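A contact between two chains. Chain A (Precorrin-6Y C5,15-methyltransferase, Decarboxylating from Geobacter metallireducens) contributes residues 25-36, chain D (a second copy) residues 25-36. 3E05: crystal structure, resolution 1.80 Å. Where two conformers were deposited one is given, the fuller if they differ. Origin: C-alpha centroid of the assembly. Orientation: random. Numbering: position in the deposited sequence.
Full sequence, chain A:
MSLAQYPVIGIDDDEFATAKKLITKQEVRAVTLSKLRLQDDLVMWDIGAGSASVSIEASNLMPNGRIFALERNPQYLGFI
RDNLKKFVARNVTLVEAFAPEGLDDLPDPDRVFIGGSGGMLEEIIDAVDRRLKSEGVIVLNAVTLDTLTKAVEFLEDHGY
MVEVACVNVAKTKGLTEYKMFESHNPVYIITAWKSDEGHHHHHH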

# COMPACT_ATOMS: atom_id res chain seq x y z
N LYS A 25 -14.08 0.64 -9.09
CA LYS A 25 -14.58 0.86 -7.73
C LYS A 25 -14.54 2.33 -7.33
O LYS A 25 -13.71 3.08 -7.82
CB LYS A 25 -13.80 0.01 -6.72
CG LYS A 25 -14.10 -1.49 -6.82
CD LYS A 25 -13.33 -2.31 -5.79
CE LYS A 25 -12.95 -3.68 -6.36
NZ LYS A 25 -14.11 -4.51 -6.75
N GLN A 26 -15.42 2.69 -6.40
CA GLN A 26 -15.69 4.07 -6.00
C GLN A 26 -14.48 4.96 -5.73
O GLN A 26 -14.41 6.08 -6.23
CB GLN A 26 -16.56 4.05 -4.73
CG GLN A 26 -17.08 5.38 -4.30
CD GLN A 26 -17.55 5.37 -2.87
OE1 GLN A 26 -18.07 4.37 -2.38
NE2 GLN A 26 -17.36 6.49 -2.20
N GLU A 27 -13.55 4.48 -4.91
CA GLU A 27 -12.40 5.27 -4.51
C GLU A 27 -11.47 5.55 -5.70
O GLU A 27 -11.09 6.70 -5.92
CB GLU A 27 -11.64 4.62 -3.35
CG GLU A 27 -12.45 4.38 -2.07
CD GLU A 27 -13.30 3.10 -2.08
OE1 GLU A 27 -13.27 2.31 -3.04
OE2 GLU A 27 -14.05 2.90 -1.10
N VAL A 28 -11.14 4.51 -6.46
CA VAL A 28 -10.26 4.61 -7.63
C VAL A 28 -10.96 5.40 -8.74
O VAL A 28 -10.33 6.17 -9.48
CB VAL A 28 -9.85 3.18 -8.08
CG1 VAL A 28 -9.58 3.07 -9.56
CG2 VAL A 28 -8.67 2.68 -7.21
N ARG A 29 -12.28 5.21 -8.84
CA ARG A 29 -13.10 6.05 -9.73
C ARG A 29 -12.95 7.55 -9.46
O ARG A 29 -12.75 8.32 -10.39
CB ARG A 29 -14.56 5.60 -9.69
CG ARG A 29 -15.44 6.13 -10.81
CD ARG A 29 -16.72 5.35 -10.84
NE ARG A 29 -17.54 5.57 -9.66
CZ ARG A 29 -18.02 4.63 -8.84
NH1 ARG A 29 -18.77 4.99 -7.83
NH2 ARG A 29 -17.77 3.34 -9.02
N ALA A 30 -13.07 7.96 -8.20
CA ALA A 30 -12.84 9.33 -7.78
C ALA A 30 -11.44 9.84 -8.17
O ALA A 30 -11.32 10.93 -8.71
CB ALA A 30 -13.04 9.46 -6.28
N VAL A 31 -10.40 9.04 -7.92
CA VAL A 31 -9.04 9.45 -8.31
C VAL A 31 -8.93 9.52 -9.84
O VAL A 31 -8.33 10.46 -10.38
CB VAL A 31 -7.94 8.53 -7.72
CG1 VAL A 31 -6.54 9.07 -8.06
CG2 VAL A 31 -8.12 8.43 -6.24
N THR A 32 -9.55 8.57 -10.53
CA THR A 32 -9.53 8.57 -12.00
C THR A 32 -10.17 9.85 -12.55
O THR A 32 -9.58 10.53 -13.41
CB THR A 32 -10.23 7.35 -12.56
OG1 THR A 32 -9.50 6.17 -12.19
CG2 THR A 32 -10.30 7.43 -14.05
N LEU A 33 -11.34 10.19 -12.03
CA LEU A 33 -12.04 11.43 -12.42
C LEU A 33 -11.16 12.66 -12.21
O LEU A 33 -11.08 13.52 -13.09
CB LEU A 33 -13.36 11.56 -11.65
CG LEU A 33 -14.40 10.50 -12.07
CD1 LEU A 33 -15.55 10.42 -11.03
CD2 LEU A 33 -14.89 10.71 -13.51
N SER A 34 -10.49 12.69 -11.06
CA SER A 34 -9.57 13.74 -10.67
C SER A 34 -8.43 13.85 -11.69
O SER A 34 -8.13 14.95 -12.17
CB SER A 34 -9.06 13.44 -9.27
OG SER A 34 -8.17 14.42 -8.82
N LYS A 35 -7.85 12.71 -12.08
CA LYS A 35 -6.73 12.70 -13.04
C LYS A 35 -7.15 13.16 -14.44
O LYS A 35 -6.34 13.72 -15.20
CB LYS A 35 -6.07 11.32 -13.12
CG LYS A 35 -5.31 10.90 -11.84
CD LYS A 35 -4.17 11.87 -11.47
CE LYS A 35 -3.53 11.40 -10.17
NZ LYS A 35 -2.52 12.40 -9.61
N LEU A 36 -8.40 12.89 -14.79
CA LEU A 36 -8.94 13.34 -16.07
C LEU A 36 -9.03 14.86 -16.23
O LEU A 36 -9.21 15.33 -17.35
CB LEU A 36 -10.30 12.69 -16.33
CG LEU A 36 -10.26 11.24 -16.83
CD1 LEU A 36 -11.57 10.53 -16.50
CD2 LEU A 36 -9.89 11.15 -18.34
N LYS D 25 -3.79 16.10 -0.04
CA LYS D 25 -3.20 15.90 -1.37
C LYS D 25 -4.27 15.43 -2.34
O LYS D 25 -5.27 14.87 -1.92
CB LYS D 25 -2.06 14.89 -1.29
CG LYS D 25 -0.94 15.31 -0.32
CD LYS D 25 0.35 14.56 -0.58
CE LYS D 25 1.27 14.66 0.61
NZ LYS D 25 1.80 16.04 0.72
N GLN D 26 -4.04 15.67 -3.63
CA GLN D 26 -5.07 15.59 -4.67
C GLN D 26 -5.89 14.29 -4.76
O GLN D 26 -7.12 14.34 -4.82
CB GLN D 26 -4.41 15.91 -6.01
CG GLN D 26 -5.32 15.89 -7.21
CD GLN D 26 -4.57 15.46 -8.44
OE1 GLN D 26 -4.76 14.35 -8.93
NE2 GLN D 26 -3.68 16.32 -8.92
N GLU D 27 -5.20 13.14 -4.78
CA GLU D 27 -5.84 11.83 -4.85
C GLU D 27 -6.77 11.55 -3.68
O GLU D 27 -7.95 11.20 -3.87
CB GLU D 27 -4.77 10.74 -4.99
CG GLU D 27 -3.86 10.91 -6.23
CD GLU D 27 -2.70 11.88 -6.05
OE1 GLU D 27 -2.47 12.44 -4.94
OE2 GLU D 27 -2.01 12.11 -7.06
N VAL D 28 -6.24 11.76 -2.47
CA VAL D 28 -6.96 11.59 -1.21
C VAL D 28 -8.13 12.60 -1.12
O VAL D 28 -9.19 12.28 -0.65
CB VAL D 28 -5.98 11.69 -0.00
CG1 VAL D 28 -6.71 12.02 1.29
CG2 VAL D 28 -5.21 10.37 0.15
N ARG D 29 -7.91 13.81 -1.61
CA ARG D 29 -8.96 14.82 -1.69
C ARG D 29 -10.15 14.30 -2.51
O ARG D 29 -11.27 14.43 -2.08
CB ARG D 29 -8.41 16.10 -2.32
CG ARG D 29 -9.27 17.34 -2.11
CD ARG D 29 -8.70 18.51 -2.90
NE ARG D 29 -7.28 18.73 -2.62
CZ ARG D 29 -6.36 19.06 -3.54
NH1 ARG D 29 -6.71 19.21 -4.81
NH2 ARG D 29 -5.09 19.23 -3.19
N ALA D 30 -9.88 13.75 -3.69
CA ALA D 30 -10.93 13.18 -4.55
C ALA D 30 -11.71 12.08 -3.83
O ALA D 30 -12.93 12.11 -3.81
CB ALA D 30 -10.34 12.65 -5.84
N VAL D 31 -11.00 11.14 -3.20
CA VAL D 31 -11.67 10.07 -2.43
C VAL D 31 -12.51 10.66 -1.27
O VAL D 31 -13.63 10.22 -1.03
CB VAL D 31 -10.64 9.05 -1.84
CG1 VAL D 31 -11.36 7.89 -1.15
CG2 VAL D 31 -9.72 8.51 -2.93
N THR D 32 -11.97 11.67 -0.60
CA THR D 32 -12.67 12.37 0.51
C THR D 32 -14.00 12.98 0.03
O THR D 32 -15.06 12.76 0.65
CB THR D 32 -11.76 13.44 1.14
OG1 THR D 32 -10.62 12.81 1.72
CG2 THR D 32 -12.47 14.27 2.21
N LEU D 33 -13.94 13.68 -1.10
CA LEU D 33 -15.13 14.29 -1.72
C LEU D 33 -16.16 13.25 -2.15
O LEU D 33 -17.35 13.44 -1.92
CB LEU D 33 -14.71 15.15 -2.91
CG LEU D 33 -13.95 16.42 -2.51
CD1 LEU D 33 -13.21 16.95 -3.70
CD2 LEU D 33 -14.85 17.46 -1.86
N SER D 34 -15.69 12.14 -2.73
CA SER D 34 -16.50 10.95 -2.99
C SER D 34 -17.23 10.45 -1.74
O SER D 34 -18.44 10.26 -1.75
CB SER D 34 -15.62 9.83 -3.56
OG SER D 34 -16.36 8.94 -4.35
N LYS D 35 -16.47 10.26 -0.66
CA LYS D 35 -17.01 9.76 0.60
C LYS D 35 -18.01 10.75 1.23
O LYS D 35 -18.94 10.35 1.93
CB LYS D 35 -15.88 9.45 1.60
CG LYS D 35 -14.96 8.23 1.22
CD LYS D 35 -15.73 6.93 1.02
CE LYS D 35 -14.77 5.81 0.56
NZ LYS D 35 -15.46 4.53 0.41
N LEU D 36 -17.83 12.04 0.95
CA LEU D 36 -18.77 13.06 1.45
C LEU D 36 -20.17 13.01 0.80
O LEU D 36 -21.09 13.65 1.32
CB LEU D 36 -18.18 14.45 1.32
CG LEU D 36 -17.19 14.85 2.43
CD1 LEU D 36 -16.28 15.98 1.97
CD2 LEU D 36 -17.96 15.26 3.70
O HOH W 1 -16.33 8.04 -6.83
O HOH W 2 -8.96 15.98 -6.25

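How do the two helices lie against each other? The same segment of two copies, helical over residues 26-35, crosses at 123° between N-to-C directions, nearer antiparallel than parallel, with axes approaching to 8.0 Å. Ala A30 faces Ala D30 with their CA atoms 5.4 Å apart, while Glu A27 CA lies 5.3 Å from Val D31 CA and Val A31 CA 5.3 Å from Glu D27 CA, so the start of each helix meets the later turns of the other.

What does the start of the chain D helix bind? Gln D26 points toward chain A, and its OE1 accepts a hydrogen bond from Lys A35 NZ at 3.0 Å. Its backbone serves too: a water donates to Gln D26 O (2.8 Å) and also hydrogen-bonds Ser A34 OG (3.1 Å), linking two residues that also touch directly. Glu D27 supplies the charge, its OE2 forming a salt bridge with Lys A35 NZ at 2.6 Å; that ammonium thus bonds both neighbours. Closer to the backbone than the carboxylate, the aliphatic part of Glu D27 packs on valine, CG lying 3.7 Å from Val A31 CG1.

Why can the helices come so close in the middle? The residue at the crossing is alanine on both sides, and a methyl needs little room: Ala D30 CB sits 3.5 Å from Ala A30 O and 3.7 Å from Ser A34 CB. Val D31 adds an apolar contact, its CG2 meeting Val A31 CG2 at 3.7 Å.

How does the end of the helix close the contact? Ser D34 OG accepts a weak hydrogen bond from Gln A26 NE2 (3.4 Å) and lies 2.6 Å from the oxygen of a water that donates to Gln A26 O, echoing the first bridge. Lys D35 leaves its backbone sideways, but its end comes nearer, bringing NZ within 2.6 Å of Glu A27 OE2. This second salt bridge leaves the small, apolar centre between two charged pairs.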